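Protein of unknown function with a Fic domain (Bacteroides thetaiotaomicron VPI-5482, PDB 3CUC) is of unknown function but carries a mainly helical Fic domain, together with an inhibitory-type helix that probably keeps it in an autoinhibited state. Local coordinates at residues Y38-L43 / N199-R204; L81-Q86 / R101-T106. One frame throughout, in Å; residues are numbered along the deposited sequence.

Contact 1 (Y38-L43 / N199-R204)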
ATOM      1  N   TYR A  38       5.121 -10.572  -1.955  1.00 43.76           N
ATOM      2  CA  TYR A  38       6.419 -10.880  -1.390  1.00 44.13           C
ATOM      3  C   TYR A  38       6.980  -9.667  -0.675  1.00 44.08           C
ATOM      4  O   TYR A  38       7.268  -9.723   0.519  1.00 44.43           O
ATOM      5  CB  TYR A  38       7.407 -11.346  -2.460  1.00 44.12           C
ATOM      6  CG  TYR A  38       8.802 -11.529  -1.915  1.00 45.17           C
ATOM      7  CD1 TYR A  38       9.182 -12.720  -1.300  1.00 45.55           C
ATOM      8  CD2 TYR A  38       9.737 -10.501  -1.992  1.00 47.04           C
ATOM      9  CE1 TYR A  38      10.461 -12.883  -0.788  1.00 46.12           C
ATOM     10  CE2 TYR A  38      11.017 -10.654  -1.479  1.00 45.24           C
ATOM     11  CZ  TYR A  38      11.376 -11.841  -0.879  1.00 45.36           C
ATOM     12  OH  TYR A  38      12.651 -11.977  -0.376  1.00 44.92           O
ATOM     13  N   ASN A  39       7.126  -8.569  -1.406  1.00 43.84           N
ATOM     14  CA  ASN A  39       7.800  -7.396  -0.873  1.00 43.48           C
ATOM     15  C   ASN A  39       7.060  -6.724   0.278  1.00 43.99           C
ATOM     16  O   ASN A  39       7.672  -6.376   1.286  1.00 44.77           O
ATOM     17  CB  ASN A  39       8.074  -6.389  -1.986  1.00 44.23           C
ATOM     18  CG  ASN A  39       9.237  -6.801  -2.876  1.00 43.26           C
ATOM     19  OD1 ASN A  39      10.396  -6.682  -2.485  1.00 43.40           O
ATOM     20  ND2 ASN A  39       8.933  -7.266  -4.085  1.00 39.07           N
ATOM     21  N   SER A  40       5.752  -6.546   0.144  1.00 45.29           N
ATOM     22  CA  SER A  40       4.993  -5.824   1.163  1.00 46.32           C
ATOM     23  C   SER A  40       5.063  -6.572   2.492  1.00 46.66           C
ATOM     24  O   SER A  40       5.159  -5.953   3.545  1.00 47.86           O
ATOM     25  CB  SER A  40       3.541  -5.590   0.713  1.00 46.56           C
ATOM     26  OG  SER A  40       2.819  -4.759   1.613  1.00 47.45           O
ATOM     27  N   ASN A  41       5.049  -7.901   2.438  1.00 46.48           N
ATOM     28  CA  ASN A  41       5.191  -8.720   3.645  1.00 46.27           C
ATOM     29  C   ASN A  41       6.640  -8.832   4.125  1.00 45.45           C
ATOM     30  O   ASN A  41       6.903  -8.883   5.325  1.00 44.55           O
ATOM     31  CB  ASN A  41       4.605 -10.117   3.423  1.00 46.76           C
ATOM     32  CG  ASN A  41       3.091 -10.118   3.390  1.00 47.67           C
ATOM     33  OD1 ASN A  41       2.490 -10.165   2.320  1.00 46.42           O
ATOM     34  ND2 ASN A  41       2.466 -10.065   4.565  1.00 47.29           N
ATOM     35  N   HIS A  42       7.580  -8.864   3.191  1.00 45.82           N
ATOM     36  CA  HIS A  42       8.989  -8.939   3.561  1.00 47.07           C
ATOM     37  C   HIS A  42       9.432  -7.681   4.305  1.00 47.60           C
ATOM     38  O   HIS A  42      10.232  -7.765   5.230  1.00 48.63           O
ATOM     39  CB  HIS A  42       9.874  -9.167   2.338  1.00 47.50           C
ATOM     40  CG  HIS A  42      11.016 -10.094   2.595  1.00 49.53           C
ATOM     41  ND1 HIS A  42      10.891 -11.462   2.501  1.00 53.96           N
ATOM     42  CD2 HIS A  42      12.298  -9.857   2.956  1.00 50.70           C
ATOM     43  CE1 HIS A  42      12.048 -12.029   2.786  1.00 53.86           C
ATOM     44  NE2 HIS A  42      12.921 -11.077   3.062  1.00 51.55           N
ATOM     45  N   LEU A  43       8.903  -6.526   3.900  1.00 47.69           N
ATOM     46  CA  LEU A  43       9.161  -5.255   4.593  1.00 48.33           C
ATOM     47  C   LEU A  43       8.844  -5.326   6.099  1.00 48.58           C
ATOM     48  O   LEU A  43       9.465  -4.634   6.900  1.00 49.33           O
ATOM     49  CB  LEU A  43       8.355  -4.108   3.944  1.00 48.45           C
ATOM     50  CG  LEU A  43       8.892  -3.461   2.660  1.00 47.12           C
ATOM     51  CD1 LEU A  43       7.770  -2.766   1.908  1.00 44.47           C
ATOM     52  CD2 LEU A  43      10.016  -2.477   2.975  1.00 41.28           C
ATOM     53  N   ASN A 199      -0.179  -2.094   9.880  1.00 51.87           N
ATOM     54  CA  ASN A 199      -0.370  -0.742   9.358  1.00 50.77           C
ATOM     55  C   ASN A 199       0.513  -0.439   8.148  1.00 50.37           C
ATOM     56  O   ASN A 199       0.117   0.323   7.260  1.00 51.67           O
ATOM     57  CB  ASN A 199      -0.144   0.291  10.462  1.00 50.72           C
ATOM     58  CG  ASN A 199      -1.226   0.243  11.530  1.00 52.22           C
ATOM     59  OD1 ASN A 199      -2.370   0.625  11.287  1.00 53.65           O
ATOM     60  ND2 ASN A 199      -0.864  -0.229  12.722  1.00 49.92           N
ATOM     61  N   GLY A 200       1.695  -1.042   8.100  1.00 48.90           N
ATOM     62  CA  GLY A 200       2.555  -0.902   6.936  1.00 48.21           C
ATOM     63  C   GLY A 200       1.883  -1.474   5.706  1.00 47.79           C
ATOM     64  O   GLY A 200       1.842  -0.846   4.655  1.00 48.26           O
ATOM     65  N   ARG A 201       1.336  -2.669   5.848  1.00 47.60           N
ATOM     66  CA  ARG A 201       0.696  -3.358   4.733  1.00 47.83           C
ATOM     67  C   ARG A 201      -0.605  -2.708   4.302  1.00 47.18           C
ATOM     68  O   ARG A 201      -0.933  -2.729   3.119  1.00 47.58           O
ATOM     69  CB  ARG A 201       0.450  -4.824   5.093  1.00 48.47           C
ATOM     70  CG  ARG A 201       1.703  -5.669   5.010  1.00 48.38           C
ATOM     71  CD  ARG A 201       1.527  -6.980   5.722  1.00 47.74           C
ATOM     72  NE  ARG A 201       1.767  -6.852   7.152  1.00 47.49           N
ATOM     73  CZ  ARG A 201       1.533  -7.811   8.037  1.00 43.56           C
ATOM     74  NH1 ARG A 201       1.047  -8.980   7.643  1.00 46.31           N
ATOM     75  NH2 ARG A 201       1.782  -7.594   9.327  1.00 46.27           N
ATOM     76  N   ILE A 202      -1.341  -2.141   5.258  1.00 46.64           N
ATOM     77  CA  ILE A 202      -2.575  -1.426   4.945  1.00 46.12           C
ATOM     78  C   ILE A 202      -2.234  -0.175   4.150  1.00 45.87           C
ATOM     79  O   ILE A 202      -2.836   0.075   3.114  1.00 46.61           O
ATOM     80  CB  ILE A 202      -3.379  -1.033   6.203  1.00 45.93           C
ATOM     81  CG1 ILE A 202      -3.853  -2.282   6.962  1.00 46.23           C
ATOM     82  CG2 ILE A 202      -4.583  -0.175   5.817  1.00 42.31           C
ATOM     83  CD1 ILE A 202      -4.946  -3.055   6.256  1.00 48.01           C
ATOM     84  N   ALA A 203      -1.260   0.595   4.630  1.00 45.56           N
ATOM     85  CA  ALA A 203      -0.812   1.796   3.921  1.00 45.32           C
ATOM     86  C   ALA A 203      -0.535   1.481   2.454  1.00 45.67           C
ATOM     87  O   ALA A 203      -1.069   2.135   1.557  1.00 46.46           O
ATOM     88  CB  ALA A 203       0.424   2.383   4.578  1.00 44.40           C
ATOM     89  N   ARG A 204       0.274   0.454   2.216  1.00 45.21           N
ATOM     90  CA  ARG A 204       0.695   0.123   0.863  1.00 45.05           C
ATOM     91  C   ARG A 204      -0.450  -0.437   0.038  1.00 45.43           C
ATOM     92  O   ARG A 204      -0.511  -0.223  -1.176  1.00 46.81           O
ATOM     93  CB  ARG A 204       1.876  -0.843   0.894  1.00 45.08           C
ATOM     94  CG  ARG A 204       3.170  -0.164   1.334  1.00 45.54           C
ATOM     95  CD  ARG A 204       4.366  -1.096   1.239  1.00 46.51           C
ATOM     96  NE  ARG A 204       4.281  -2.165   2.237  1.00 50.48           N
ATOM     97  CZ  ARG A 204       4.627  -2.049   3.522  1.00 46.22           C
ATOM     98  NH1 ARG A 204       5.103  -0.910   4.009  1.00 45.47           N
ATOM     99  NH2 ARG A 204       4.495  -3.087   4.325  1.00 42.75           N
TER

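Contact 2 (L81-Q86 / R101-T106)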
ATOM      1  N   LEU A  81      -5.249  -8.090  -1.329  1.00 47.20           N
ATOM      2  CA  LEU A  81      -5.025  -7.464  -2.641  1.00 46.89           C
ATOM      3  C   LEU A  81      -6.276  -7.602  -3.509  1.00 45.98           C
ATOM      4  O   LEU A  81      -6.760  -6.623  -4.067  1.00 46.68           O
ATOM      5  CB  LEU A  81      -3.807  -8.072  -3.358  1.00 47.63           C
ATOM      6  CG  LEU A  81      -3.572  -7.667  -4.824  1.00 48.13           C
ATOM      7  CD1 LEU A  81      -3.424  -6.159  -4.939  1.00 49.93           C
ATOM      8  CD2 LEU A  81      -2.354  -8.382  -5.423  1.00 45.89           C
ATOM      9  N   GLU A  82      -6.813  -8.812  -3.591  1.00 45.15           N
ATOM     10  CA  GLU A  82      -8.066  -9.041  -4.308  1.00 45.09           C
ATOM     11  C   GLU A  82      -9.180  -8.111  -3.820  1.00 44.27           C
ATOM     12  O   GLU A  82      -9.929  -7.564  -4.630  1.00 43.78           O
ATOM     13  CB  GLU A  82      -8.502 -10.512  -4.203  1.00 45.00           C
ATOM     14  CG  GLU A  82      -7.801 -11.438  -5.193  1.00 48.68           C
ATOM     15  CD  GLU A  82      -7.858 -10.916  -6.624  1.00 57.43           C
ATOM     16  OE1 GLU A  82      -8.945 -10.461  -7.055  1.00 59.91           O
ATOM     17  OE2 GLU A  82      -6.815 -10.949  -7.312  1.00 60.17           O
HETATM   18  N   MSE A  83      -9.267  -7.924  -2.505  1.00 43.84           N
HETATM   19  CA  MSE A  83     -10.259  -7.032  -1.917  1.00 42.94           C
HETATM   20  C   MSE A  83     -10.107  -5.607  -2.423  1.00 43.59           C
HETATM   21  O   MSE A  83     -11.086  -5.013  -2.847  1.00 44.02           O
HETATM   22  CB  MSE A  83     -10.195  -7.050  -0.385  1.00 42.86           C
HETATM   23  CG  MSE A  83     -10.901  -8.238   0.242  1.00 42.55           C
HETATM   24 SE   MSE A  83     -10.575  -8.320   2.126  0.75 40.79          SE
HETATM   25  CE  MSE A  83     -11.216  -6.551   2.657  1.00 34.60           C
ATOM     26  N   ILE A  84      -8.898  -5.052  -2.385  1.00 44.23           N
ATOM     27  CA  ILE A  84      -8.733  -3.657  -2.800  1.00 45.19           C
ATOM     28  C   ILE A  84      -8.989  -3.486  -4.297  1.00 46.11           C
ATOM     29  O   ILE A  84      -9.501  -2.451  -4.712  1.00 46.51           O
ATOM     30  CB  ILE A  84      -7.364  -3.033  -2.415  1.00 45.06           C
ATOM     31  CG1 ILE A  84      -6.206  -3.761  -3.094  1.00 45.08           C
ATOM     32  CG2 ILE A  84      -7.188  -3.013  -0.893  1.00 43.04           C
ATOM     33  CD1 ILE A  84      -4.978  -2.895  -3.274  1.00 45.88           C
ATOM     34  N   LYS A  85      -8.656  -4.498  -5.096  1.00 47.07           N
ATOM     35  CA  LYS A  85      -8.936  -4.451  -6.529  1.00 48.49           C
ATOM     36  C   LYS A  85     -10.439  -4.302  -6.763  1.00 50.04           C
ATOM     37  O   LYS A  85     -10.886  -3.406  -7.484  1.00 51.16           O
ATOM     38  CB  LYS A  85      -8.408  -5.700  -7.236  1.00 48.70           C
ATOM     39  CG  LYS A  85      -6.902  -5.671  -7.471  1.00 51.70           C
ATOM     40  CD  LYS A  85      -6.309  -7.064  -7.659  1.00 53.33           C
ATOM     41  CE  LYS A  85      -6.565  -7.619  -9.042  1.00 54.20           C
ATOM     42  NZ  LYS A  85      -5.916  -8.940  -9.204  1.00 55.29           N
ATOM     43  N   GLN A  86     -11.216  -5.168  -6.120  1.00 50.51           N
ATOM     44  CA  GLN A  86     -12.666  -5.164  -6.255  1.00 50.32           C
ATOM     45  C   GLN A  86     -13.288  -3.879  -5.719  1.00 49.40           C
ATOM     46  O   GLN A  86     -14.198  -3.320  -6.334  1.00 49.73           O
ATOM     47  CB  GLN A  86     -13.252  -6.362  -5.521  1.00 50.43           C
ATOM     48  CG  GLN A  86     -14.736  -6.512  -5.692  1.00 56.44           C
ATOM     49  CD  GLN A  86     -15.236  -7.817  -5.142  1.00 63.80           C
ATOM     50  OE1 GLN A  86     -15.891  -7.852  -4.105  1.00 69.29           O
ATOM     51  NE2 GLN A  86     -14.916  -8.906  -5.825  1.00 68.06           N
ATOM     52  N   ARG A 101     -11.041  -1.718   8.172  1.00 50.56           N
ATOM     53  CA  ARG A 101     -11.080  -2.632   9.309  1.00 52.42           C
ATOM     54  C   ARG A 101     -11.148  -4.082   8.831  1.00 52.30           C
ATOM     55  O   ARG A 101     -10.434  -4.941   9.341  1.00 52.57           O
ATOM     56  CB  ARG A 101     -12.272  -2.305  10.217  1.00 53.27           C
ATOM     57  CG  ARG A 101     -12.218  -0.905  10.847  1.00 58.02           C
ATOM     58  CD  ARG A 101     -13.599  -0.416  11.294  1.00 65.62           C
ATOM     59  NE  ARG A 101     -13.929  -0.967  12.603  1.00 67.58           N
ATOM     60  CZ  ARG A 101     -13.589  -0.418  13.767  1.00 73.96           C
ATOM     61  NH1 ARG A 101     -12.920   0.725  13.813  1.00 76.25           N
ATOM     62  NH2 ARG A 101     -13.927  -1.017  14.900  1.00 77.77           N
ATOM     63  N   GLU A 102     -11.993  -4.345   7.841  1.00 52.42           N
ATOM     64  CA  GLU A 102     -12.097  -5.679   7.251  1.00 53.11           C
ATOM     65  C   GLU A 102     -10.774  -6.092   6.598  1.00 52.10           C
ATOM     66  O   GLU A 102     -10.417  -7.271   6.579  1.00 51.65           O
ATOM     67  CB  GLU A 102     -13.231  -5.721   6.216  1.00 54.17           C
ATOM     68  CG  GLU A 102     -13.548  -7.115   5.670  1.00 59.66           C
ATOM     69  CD  GLU A 102     -14.042  -8.072   6.745  1.00 66.47           C
ATOM     70  OE1 GLU A 102     -15.086  -7.781   7.362  1.00 74.85           O
ATOM     71  OE2 GLU A 102     -13.391  -9.116   6.974  1.00 71.14           O
ATOM     72  N   LEU A 103     -10.057  -5.111   6.064  1.00 51.42           N
ATOM     73  CA  LEU A 103      -8.751  -5.342   5.458  1.00 51.06           C
ATOM     74  C   LEU A 103      -7.758  -5.825   6.510  1.00 50.66           C
ATOM     75  O   LEU A 103      -7.022  -6.784   6.283  1.00 50.20           O
ATOM     76  CB  LEU A 103      -8.240  -4.054   4.798  1.00 51.20           C
ATOM     77  CG  LEU A 103      -7.337  -4.167   3.565  1.00 52.12           C
ATOM     78  CD1 LEU A 103      -7.919  -5.104   2.502  1.00 51.76           C
ATOM     79  CD2 LEU A 103      -7.110  -2.782   2.984  1.00 51.01           C
ATOM     80  N   ASN A 104      -7.752  -5.165   7.664  1.00 50.60           N
ATOM     81  CA  ASN A 104      -6.892  -5.561   8.772  1.00 51.12           C
ATOM     82  C   ASN A 104      -7.237  -6.965   9.274  1.00 51.72           C
ATOM     83  O   ASN A 104      -6.361  -7.823   9.421  1.00 51.52           O
ATOM     84  CB  ASN A 104      -7.013  -4.558   9.919  1.00 51.46           C
ATOM     85  CG  ASN A 104      -5.988  -4.796  11.008  1.00 51.30           C
ATOM     86  OD1 ASN A 104      -6.296  -5.385  12.045  1.00 50.07           O
ATOM     87  ND2 ASN A 104      -4.756  -4.354  10.769  1.00 49.87           N
ATOM     88  N   ARG A 105      -8.524  -7.189   9.519  1.00 51.87           N
ATOM     89  CA  ARG A 105      -9.025  -8.493   9.928  1.00 52.92           C
ATOM     90  C   ARG A 105      -8.567  -9.584   8.960  1.00 50.82           C
ATOM     91  O   ARG A 105      -8.196 -10.671   9.378  1.00 49.85           O
ATOM     92  CB  ARG A 105     -10.558  -8.454   9.996  1.00 52.96           C
ATOM     93  CG  ARG A 105     -11.241  -9.724  10.538  1.00 57.30           C
ATOM     94  CD  ARG A 105     -12.768  -9.530  10.723  1.00 59.73           C
ATOM     95  NE  ARG A 105     -13.094  -8.410  11.627  1.00 70.91           N
ATOM     96  CZ  ARG A 105     -13.609  -7.224  11.268  1.00 73.95           C
ATOM     97  NH1 ARG A 105     -13.904  -6.946  10.003  1.00 75.11           N
ATOM     98  NH2 ARG A 105     -13.842  -6.298  12.198  1.00 71.51           N
ATOM     99  N   THR A 106      -8.584  -9.283   7.666  1.00 50.37           N
ATOM    100  CA  THR A 106      -8.244 -10.263   6.635  1.00 49.46           C
ATOM    101  C   THR A 106      -6.761 -10.616   6.630  1.00 50.14           C
ATOM    102  O   THR A 106      -6.406 -11.784   6.770  1.00 50.80           O
ATOM    103  CB  THR A 106      -8.624  -9.750   5.234  1.00 48.58           C
ATOM    104  OG1 THR A 106     -10.015  -9.432   5.205  1.00 48.58           O
ATOM    105  CG2 THR A 106      -8.325 -10.795   4.173  1.00 47.89           C
TER

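Contact 1 (Y38-L43 / N199-R204)
Arg204 reaches from helix 199-213 to Ser40 on helix 22-42 and meets it with the edge of its guanidinium. NE donates to Ser40 OG over 3.0 Å, with an N-H...O angle of 165° and the oxygen close to the guanidinium plane. A second, weak bond runs from Arg204 NH2 to Ser40 O, also 3.0 Å. Ser40 holds OG anti to its backbone N (chi1 -173°), and the arginine chain bends at chi3 to bring NE to that hydroxyl. With the edge engaged this way, the two faces of the group are left to packing. Leu43 CD1 lies over the centre of one face, 3.5 Å above the plane; Gly200 O lies over the centre of the opposite face, 3.2 Å from the plane, so the planar group is sandwiched between a methyl of one helix and a carbonyl of its own. Outside the two segments, NH2 forms a salt bridge with Glu44, and NH1 is hydrogen-bonded to Tyr229 OH.

Arg201, one turn earlier, sets out along much the same path, but its guanidinium is turned differently about chi4. Its CG passes Ser40 OG at 3.7 Å, and the side chain crosses that of Asn41 at about a right angle, the amide and guanidinium planes turned steeply to each other. Its NH1 ends in a salt bridge to Glu73, while His77 packs against both segments.

The short axes run roughly antiparallel (146°) and approach to 9.7 Å. Residues 199-204 close the Fic signature HPFxxGNGRxxR, of which Arg204 is the last arginine, and Ser40 and Glu44 stand at the serine and glutamate positions of the (S/T)xxxE(G/N) motif of an inhibitory helix. A glutamate paired with that arginine is characteristic of autoinhibited Fic proteins, and the arrangement here is consistent with such a state.

Contact 2 (L81-Q86 / R101-T106)
Leu103 and the selenomethionine Met83 slide past each other in opposite directions, bringing Met83 CE to 3.6 Å from Leu103 CD1. These two and Ile84 make up the closely packed part of the interface; Ile84 CG2 stands 3.9 Å from Leu103 CD2, and the two side chains cross at a slant. Helix 199-213 backs this side, with Leu205 and Asn208 touching Ile84 and Ile202 touching Leu103; Phe99 of helix 97-107 touches Met83 and Ile84.

The two helices, 68-89 and 97-107, follow one another in the chain and pack as an antiparallel helical hairpin within the largely helical architecture of this Fic protein. Their short axes are 10.7 Å apart and make an angle of 159°, and no hydrogen bond joins the segments, so apolar side chains do most of the joining.

The partly exposed margin is thinner, and here Glu102 and Thr106 meet the end of Met83. The bend of Met83 at chi3 (57°) turns CE toward the aliphatic part of Glu102, 3.9 Å from CG, while SE lies against Thr106. The hydroxyl of Thr106 is tied back to its own helix, OG1 bonding to Glu102 O, which also takes Thr106 N from the opposite face of its carbonyl plane. Glu102 OE1 forms a salt bridge with Arg105 NH1 of its own helix, through a weak hydrogen bond.

Helix 199-213 joins the two contacts, whose centres lie 13 Å apart. Its arginines turn to residues 38-43 in contact 1, whereas Ile202, between them in sequence, heads away and meets contact 2: Ile202 CD1 is 3.7 Å from Leu103 CB and 3.8 Å from Asn104 N. Helix 68-89 serves both as well, giving Glu73 and His77 to contact 1 and, further along, Met83 and Ile84 to contact 2. In the chain, contact 2 is nested inside the span closed by contact 1. The hairpin thus packs against the helix whose first turns carry the end of the Fic signature, the motif that lines the active site in this family, and Asn104 also bonds to Asp197 O within it.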